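Side-chain contacts in Blr3880 protein (Bradyrhizobium japonicum, PDB 2OOD), which probably catalyses the zinc-dependent hydrolytic deamination of guanine to xanthine and ammonia, the single step of guanine degradation to xanthine: residues 253-256 with 257-261; 278-281 with 282-286. All blocks are in the same frame, centred on the assembly; numbering follows the deposited sequence.

Contact 1: residues 253-256 with 257-261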
loop_
_atom_site.group_PDB
_atom_site.type_symbol
_atom_site.label_atom_id
_atom_site.label_comp_id
_atom_site.label_asym_id
_atom_site.label_seq_id
_atom_site.Cartn_x
_atom_site.Cartn_y
_atom_site.Cartn_z
ATOM N N GLN A 253 7.110 14.772 -31.861
ATOM C CA GLN A 253 7.365 15.736 -30.785
ATOM C C GLN A 253 7.175 15.220 -29.359
ATOM O O GLN A 253 8.014 15.467 -28.489
ATOM C CB GLN A 253 6.488 16.975 -31.015
ATOM C CG GLN A 253 6.326 17.285 -32.498
ATOM C CD GLN A 253 7.668 17.234 -33.218
ATOM O OE1 GLN A 253 8.564 18.046 -32.933
ATOM N NE2 GLN A 253 7.829 16.271 -34.139
ATOM N N ASP A 254 6.065 14.527 -29.112
ATOM C CA ASP A 254 5.793 13.977 -27.788
ATOM C C ASP A 254 5.289 12.536 -27.874
ATOM O O ASP A 254 4.892 12.065 -28.943
ATOM C CB ASP A 254 4.787 14.863 -27.029
ATOM C CG ASP A 254 3.606 15.286 -27.886
ATOM O OD1 ASP A 254 3.162 14.478 -28.728
ATOM O OD2 ASP A 254 3.109 16.420 -27.708
ATOM N N TYR A 255 5.307 11.833 -26.746
ATOM C CA TYR A 255 4.873 10.445 -26.724
ATOM C C TYR A 255 3.487 10.260 -27.352
ATOM O O TYR A 255 3.282 9.349 -28.161
ATOM C CB TYR A 255 4.895 9.926 -25.285
ATOM C CG TYR A 255 5.135 8.434 -25.163
ATOM C CD1 TYR A 255 6.001 7.931 -24.198
ATOM C CD2 TYR A 255 4.475 7.526 -25.983
ATOM C CE1 TYR A 255 6.202 6.558 -24.050
ATOM C CE2 TYR A 255 4.666 6.151 -25.843
ATOM C CZ TYR A 255 5.527 5.671 -24.873
ATOM O OH TYR A 255 5.690 4.307 -24.705
ATOM N N LEU A 256 2.537 11.117 -26.987
ATOM C CA LEU A 256 1.193 11.020 -27.548
ATOM C C LEU A 256 1.241 11.256 -29.058
ATOM O O LEU A 256 0.431 10.715 -29.806
ATOM C CB LEU A 256 0.269 12.051 -26.892
ATOM C CG LEU A 256 -1.190 12.107 -27.354
ATOM C CD1 LEU A 256 -1.877 10.794 -27.071
ATOM C CD2 LEU A 256 -1.909 13.220 -26.633
ATOM N N GLY A 257 2.200 12.062 -29.501
ATOM C CA GLY A 257 2.329 12.366 -30.916
ATOM C C GLY A 257 2.607 11.144 -31.767
ATOM O O GLY A 257 2.185 11.077 -32.925
ATOM N N VAL A 258 3.322 10.176 -31.201
ATOM C CA VAL A 258 3.643 8.956 -31.921
ATOM C C VAL A 258 2.371 8.210 -32.309
ATOM O O VAL A 258 2.243 7.741 -33.439
ATOM C CB VAL A 258 4.513 8.022 -31.070
ATOM C CG1 VAL A 258 4.835 6.752 -31.855
ATOM C CG2 VAL A 258 5.786 8.740 -30.652
ATOM N N TYR A 259 1.431 8.102 -31.371
ATOM C CA TYR A 259 0.175 7.404 -31.625
ATOM C C TYR A 259 -0.779 8.184 -32.516
ATOM O O TYR A 259 -1.589 7.580 -33.214
ATOM C CB TYR A 259 -0.536 7.064 -30.312
ATOM C CG TYR A 259 0.256 6.143 -29.421
ATOM C CD1 TYR A 259 0.720 4.923 -29.888
ATOM C CD2 TYR A 259 0.568 6.504 -28.122
ATOM C CE1 TYR A 259 1.481 4.090 -29.082
ATOM C CE2 TYR A 259 1.325 5.679 -27.307
ATOM C CZ TYR A 259 1.781 4.476 -27.793
ATOM O OH TYR A 259 2.559 3.665 -26.991
ATOM N N GLU A 260 -0.709 9.514 -32.479
ATOM C CA GLU A 260 -1.585 10.330 -33.317
ATOM C C GLU A 260 -1.142 10.228 -34.775
ATOM O O GLU A 260 -1.958 10.305 -35.695
ATOM C CB GLU A 260 -1.544 11.791 -32.875
ATOM C CG GLU A 260 -2.208 12.069 -31.550
ATOM C CD GLU A 260 -1.862 13.446 -31.016
ATOM O OE1 GLU A 260 -0.654 13.718 -30.811
ATOM O OE2 GLU A 260 -2.794 14.253 -30.799
ATOM N N LYS A 261 0.157 10.055 -34.978
ATOM C CA LYS A 261 0.710 9.933 -36.318
ATOM C C LYS A 261 0.026 8.782 -37.039
ATOM O O LYS A 261 0.011 8.731 -38.265
ATOM C CB LYS A 261 2.225 9.677 -36.248
ATOM C CG LYS A 261 2.885 9.338 -37.589
ATOM C CD LYS A 261 4.357 8.937 -37.423
ATOM C CE LYS A 261 4.984 8.541 -38.761
ATOM N NZ LYS A 261 6.329 7.872 -38.650
#

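Contact 2: residues 278-281 with 282-286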
loop_
_atom_site.group_PDB
_atom_site.type_symbol
_atom_site.label_atom_id
_atom_site.label_comp_id
_atom_site.label_asym_id
_atom_site.label_seq_id
_atom_site.Cartn_x
_atom_site.Cartn_y
_atom_site.Cartn_z
ATOM N N SER A 278 2.374 15.944 -20.783
ATOM C CA SER A 278 2.353 17.400 -20.642
ATOM C C SER A 278 0.903 17.872 -20.598
ATOM O O SER A 278 -0.002 17.117 -20.946
ATOM C CB SER A 278 3.040 18.044 -21.839
ATOM O OG SER A 278 2.366 17.705 -23.043
ATOM N N ASN A 279 0.677 19.113 -20.180
ATOM C CA ASN A 279 -0.680 19.639 -20.130
ATOM C C ASN A 279 -1.248 19.666 -21.534
ATOM O O ASN A 279 -2.450 19.504 -21.734
ATOM C CB ASN A 279 -0.697 21.048 -19.549
ATOM C CG ASN A 279 -0.216 21.081 -18.130
ATOM O OD1 ASN A 279 -0.341 22.086 -17.434
ATOM N ND2 ASN A 279 0.351 19.969 -17.687
ATOM N N ASN A 280 -0.370 19.872 -22.507
ATOM C CA ASN A 280 -0.772 19.904 -23.900
ATOM C C ASN A 280 -1.287 18.520 -24.289
ATOM O O ASN A 280 -2.341 18.391 -24.915
ATOM C CB ASN A 280 0.420 20.295 -24.782
ATOM C CG ASN A 280 0.072 20.302 -26.257
ATOM O OD1 ASN A 280 -0.936 20.879 -26.661
ATOM N ND2 ASN A 280 0.907 19.666 -27.070
ATOM N N GLU A 281 -0.542 17.486 -23.909
ATOM C CA GLU A 281 -0.946 16.122 -24.219
ATOM C C GLU A 281 -2.283 15.801 -23.554
ATOM O O GLU A 281 -3.134 15.148 -24.151
ATOM C CB GLU A 281 0.143 15.130 -23.785
ATOM C CG GLU A 281 1.352 15.127 -24.719
ATOM C CD GLU A 281 2.481 14.235 -24.232
ATOM O OE1 GLU A 281 2.997 14.487 -23.122
ATOM O OE2 GLU A 281 2.856 13.287 -24.961
ATOM N N PHE A 282 -2.482 16.269 -22.326
ATOM C CA PHE A 282 -3.744 16.023 -21.648
ATOM C C PHE A 282 -4.861 16.712 -22.422
ATOM O O PHE A 282 -5.886 16.098 -22.710
ATOM C CB PHE A 282 -3.717 16.552 -20.210
ATOM C CG PHE A 282 -3.178 15.569 -19.205
ATOM C CD1 PHE A 282 -3.753 14.315 -19.055
ATOM C CD2 PHE A 282 -2.121 15.911 -18.373
ATOM C CE1 PHE A 282 -3.285 13.416 -18.087
ATOM C CE2 PHE A 282 -1.649 15.015 -17.402
ATOM C CZ PHE A 282 -2.239 13.769 -17.265
ATOM N N ARG A 283 -4.664 17.985 -22.765
ATOM C CA ARG A 283 -5.683 18.721 -23.502
ATOM C C ARG A 283 -6.032 18.054 -24.827
ATOM O O ARG A 283 -7.194 18.029 -25.215
ATOM C CB ARG A 283 -5.247 20.167 -23.760
ATOM C CG ARG A 283 -5.344 21.095 -22.546
ATOM C CD ARG A 283 -5.234 22.574 -22.952
ATOM N NE ARG A 283 -4.024 22.840 -23.739
ATOM C CZ ARG A 283 -2.823 23.104 -23.221
ATOM N NH1 ARG A 283 -2.656 23.158 -21.897
ATOM N NH2 ARG A 283 -1.777 23.278 -24.028
ATOM N N ARG A 284 -5.037 17.517 -25.522
ATOM C CA ARG A 284 -5.287 16.866 -26.802
ATOM C C ARG A 284 -6.162 15.629 -26.625
ATOM O O ARG A 284 -7.099 15.407 -27.395
ATOM C CB ARG A 284 -3.970 16.474 -27.480
ATOM C CG ARG A 284 -3.034 17.641 -27.728
ATOM C CD ARG A 284 -2.384 17.533 -29.078
ATOM N NE ARG A 284 -1.486 16.392 -29.184
ATOM C CZ ARG A 284 -0.298 16.324 -28.593
ATOM N NH1 ARG A 284 0.128 17.334 -27.848
ATOM N NH2 ARG A 284 0.473 15.259 -28.767
HETATM N N MSE A 285 -5.856 14.820 -25.617
HETATM C CA MSE A 285 -6.641 13.616 -25.361
HETATM C C MSE A 285 -8.073 14.006 -25.005
HETATM O O MSE A 285 -9.030 13.440 -25.529
HETATM C CB MSE A 285 -6.018 12.811 -24.227
HETATM C CG MSE A 285 -4.619 12.333 -24.542
HETATM SE SE MSE A 285 -3.833 11.336 -23.059
HETATM C CE MSE A 285 -4.781 9.648 -23.329
ATOM N N SER A 286 -8.213 14.984 -24.116
ATOM C CA SER A 286 -9.527 15.450 -23.710
ATOM C C SER A 286 -10.341 15.812 -24.951
ATOM O O SER A 286 -11.517 15.460 -25.067
ATOM C CB SER A 286 -9.389 16.674 -22.802
ATOM O OG SER A 286 -10.655 17.210 -22.458
#

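Contact 1: residues 253-256 with 257-261
Tyr-255 and Tyr-259, one helical turn apart, bring their buried rings together obliquely, with CE2 of Tyr-255 3.7 Å from CE2 of Tyr-259. The ring planes are inclined by 31°, and the Tyr-259 hydroxyl sits at the edge of the Tyr-255 ring, 3.5 Å from OH of Tyr-259 to CE2 of Tyr-255. Swung roughly opposite the backbone N (chi1 -152°), the Tyr-255 ring comes beside that of Tyr-259. On another flank, CG of Leu-256 lies 3.9 Å from OE1 of Glu-260; the backbone beneath this pair is tied by the bond from Glu-260 N to Leu-256 O (3.1 Å). The helix 255-260 starts at an N-cap: Asp-254, with CG set between N and C (chi1 45°), accepts weakly from Gly-257 N at OD1 over 2.7 Å. This short helix follows helix 239-248 on the excursion between barrel strands 230-234 and 269-272 of the amidohydrolase TIM barrel. The first turn is bonded loosely, Val-258 N reaching Tyr-255 O at 3.2 Å from above the carbonyl plane. Further out, the Tyr-255 side chain lies near His-234 and its hydroxyl bonds to Glu-241. The Tyr-259 hydroxyl bonds to Ala-208 N, Thr-233 OG1 and His-234 O, and probably helps to position the strand end carrying this zinc ligand. OD1 of Asp-254 and OE1 of Glu-260 are 4.4 Å apart; their mutual repulsion is probably offset by Arg-284 NH2, which makes salt bridges with both, while OE2 of Glu-260 is paired with Lys-288.

Contact 2: residues 278-281 with 282-286
The Arg-283 guanidinium folds back over the preceding turn, and one of its faces rests on Asn-279 O and Asn-280 CA, the latter 3.5 Å from Arg-283 NH2. At the Arg-284 guanidinium, salt-bridged to Glu-260 and Asp-254, the Asn-280 amide comes in at the edge, the two planes 48° apart, while CA of Glu-281 lies over a face. The amide nitrogen and NH1 facing each other there are both donors, so the close approach as modelled is doubtful and counts as no bond. Phe-282 meets Asn-279 CA with its ring edge, and its CD2 is 3.5 Å from Ser-278 O. Asn-280 has CG anti to its N (chi1 178°), which places the amide between the two arginines; an alanine here would probably leave the exposed Arg-283 guanidinium freer to turn, while Arg-284 stays held by its carboxylates. The main chain bonds regularly, Arg-283 N to Asn-279 O spanning 2.9 Å. Helix 279-288 is the crossover between parallel barrel strands 269-272 and 291-294, and it begins with a capping box: Glu-281 N donates to Ser-278 OG at 3.0 Å, and Ser-278 N to Glu-281 OE1 at 2.8 Å, through the anti lone pair. The other carboxylate oxygen accepts from Leu-256 N. With both oxygens gripped by N-H groups at helix starts, and Arg-284 near but not in contact, the buried Glu-281 is likely to stay ionised.

Overall arrangement
Both contacts lie at the start of a helix in the same barrel, and their centres are about 11 Å apart. Contact 1 turns a tyrosine pair toward the guanine and zinc site, the nearest atoms of the Tyr-255 side chain and the bound guanine being about 6 Å apart; four of its seven touching residues are buried and none exposed. Contact 2 is farther from the active site, with three of eight buried and Arg-283 exposed, mixing Glu-281 and Phe-282 with arginines and asparagines toward the surface. The N-caps differ too: a weakly bonded aspartate in 253-261, a full capping box in 278-286. Charge joins the two helices, and the Glu-281 carboxylate also caps the start of helix 255-260.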